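Local structure of protein HIRA (Homo sapiens, 5YJE) at residues P44-A49 / R95-A100. The protein cooperates with ASF1A in replication-independent chromatin assembly, as the HIRA subunit of the H3.3 histone chaperone complex, and helps repress histone gene transcription. Residues are numbered along the deposited sequence; the frame is centred on the assembly and turned at random.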
loop_
_atom_site.group_PDB
_atom_site.type_symbol
_atom_site.label_atom_id
_atom_site.label_comp_id
_atom_site.label_asym_id
_atom_site.label_seq_id
_atom_site.Cartn_x
_atom_site.Cartn_y
_atom_site.Cartn_z
ATOM N N PRO B 44 14.363 25.966 -4.061
ATOM C CA PRO B 44 14.561 27.039 -5.044
ATOM C C PRO B 44 14.170 28.398 -4.471
ATOM O O PRO B 44 13.203 28.526 -3.707
ATOM C CB PRO B 44 13.650 26.629 -6.215
ATOM C CG PRO B 44 13.352 25.166 -5.990
ATOM C CD PRO B 44 13.339 25.006 -4.506
ATOM N N SER B 45 14.968 29.412 -4.813
ATOM C CA SER B 45 14.697 30.770 -4.348
ATOM C C SER B 45 13.466 31.341 -5.050
ATOM O O SER B 45 13.243 31.068 -6.239
ATOM C CB SER B 45 15.900 31.680 -4.597
ATOM O OG SER B 45 17.083 31.109 -4.080
ATOM N N PRO B 46 12.645 32.115 -4.340
ATOM C CA PRO B 46 11.613 32.917 -5.014
ATOM C C PRO B 46 12.239 33.856 -6.037
ATOM O O PRO B 46 13.195 34.570 -5.742
ATOM C CB PRO B 46 10.955 33.695 -3.866
ATOM C CG PRO B 46 11.244 32.898 -2.637
ATOM C CD PRO B 46 12.587 32.245 -2.873
ATOM N N GLN B 47 11.706 33.827 -7.255
ATOM C CA GLN B 47 12.080 34.749 -8.314
ATOM C C GLN B 47 10.841 35.458 -8.835
ATOM O O GLN B 47 9.740 34.898 -8.822
ATOM C CB GLN B 47 12.737 34.043 -9.481
ATOM C CG GLN B 47 13.768 33.026 -9.128
ATOM C CD GLN B 47 14.296 32.372 -10.383
ATOM O OE1 GLN B 47 14.863 33.044 -11.250
ATOM N NE2 GLN B 47 14.057 31.082 -10.526
ATOM N N ARG B 48 11.021 36.693 -9.306
ATOM C CA ARG B 48 9.903 37.399 -9.928
ATOM C C ARG B 48 9.470 36.697 -11.207
ATOM O O ARG B 48 8.272 36.528 -11.461
ATOM C CB ARG B 48 10.274 38.862 -10.216
ATOM N N ALA B 49 10.429 36.272 -12.018
ATOM C CA ALA B 49 10.132 35.579 -13.256
ATOM C C ALA B 49 11.242 34.581 -13.511
ATOM O O ALA B 49 12.354 34.732 -13.003
ATOM C CB ALA B 49 10.006 36.544 -14.436
ATOM N N ARG B 95 3.239 31.791 -5.173
ATOM C CA ARG B 95 4.427 31.888 -6.017
ATOM C C ARG B 95 4.903 30.508 -6.468
ATOM O O ARG B 95 5.009 29.576 -5.668
ATOM C CB ARG B 95 5.545 32.617 -5.276
ATOM C CG ARG B 95 5.093 33.936 -4.704
ATOM C CD ARG B 95 6.076 35.068 -4.970
ATOM N NE ARG B 95 7.281 35.036 -4.143
ATOM C CZ ARG B 95 7.292 35.225 -2.828
ATOM N NH1 ARG B 95 8.439 35.208 -2.162
ATOM N NH2 ARG B 95 6.154 35.409 -2.173
ATOM N N ILE B 96 5.176 30.386 -7.759
ATOM C CA ILE B 96 5.761 29.175 -8.322
ATOM C C ILE B 96 7.274 29.198 -8.114
ATOM O O ILE B 96 7.958 30.135 -8.540
ATOM C CB ILE B 96 5.404 29.036 -9.807
ATOM C CG1 ILE B 96 3.880 28.957 -9.956
ATOM C CG2 ILE B 96 6.090 27.794 -10.405
ATOM C CD1 ILE B 96 3.360 29.298 -11.342
ATOM N N LEU B 97 7.793 28.158 -7.450
ATOM C CA LEU B 97 9.209 27.998 -7.136
ATOM C C LEU B 97 9.944 27.209 -8.208
ATOM O O LEU B 97 11.036 27.607 -8.630
ATOM C CB LEU B 97 9.373 27.312 -5.781
ATOM C CG LEU B 97 8.933 28.118 -4.569
ATOM C CD1 LEU B 97 9.012 27.298 -3.246
ATOM C CD2 LEU B 97 9.781 29.405 -4.506
ATOM N N THR B 98 9.380 26.092 -8.670
ATOM C CA THR B 98 10.034 25.401 -9.778
ATOM C C THR B 98 8.964 24.705 -10.596
ATOM O O THR B 98 7.783 24.733 -10.256
ATOM C CB THR B 98 11.137 24.412 -9.304
ATOM O OG1 THR B 98 11.761 23.809 -10.442
ATOM C CG2 THR B 98 10.592 23.265 -8.429
ATOM N N ALA B 99 9.390 24.050 -11.669
ATOM C CA ALA B 99 8.440 23.456 -12.592
ATOM C C ALA B 99 9.125 22.340 -13.367
ATOM O O ALA B 99 10.350 22.295 -13.468
ATOM C CB ALA B 99 7.865 24.516 -13.544
ATOM N N ALA B 100 8.315 21.429 -13.907
ATOM C CA ALA B 100 8.802 20.367 -14.785
ATOM C C ALA B 100 7.662 19.982 -15.717
ATOM O O ALA B 100 6.522 20.411 -15.532
ATOM C CB ALA B 100 9.319 19.159 -13.988
#
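Leu-97, at the start of strand 96-101, packs against two prolines of the loop that leads into strand 49-53, a worked example of a contact made by apolar packing, with no hydrogen bond between the two segments; Asn-66 supplies hydrogen bonds to the loop at Gln-47 and Arg-48. Its CB faces Pro-44 CB at 4.4 Å. A chi1 of -68° sets CG beside the backbone N and anti to the carbonyl carbon. CD2, the branch that does the touching, lies against the loop backbone, 3.6 Å from Pro-44 O. Pro-46 CG lies 4.2 Å from Leu-97 CD2. On one flank, Pro-44 CG rests against Thr-98 CB and CG2, both 4.1 Å away, and Ile-135 touches both residues. On the other, the Arg-95 chain is bent at chi2 and chi3, and Pro-46 CB meets the rim of the guanidinium nearly in its plane, 3.4 Å from Arg-95 NH1. The NH2 of Arg-95 makes a salt bridge to Glu-111. An alanine here would probably leave Glu-111 without its cationic mate and uncover one side of the Pro-46 ring. Leu-97 and Thr-98 pair with the single residue Ala-109, a classic beta bulge, and the loop leading into the first sheet packs on the opening strand of the next, consistent with neighbouring blades of a beta-propeller-like fold.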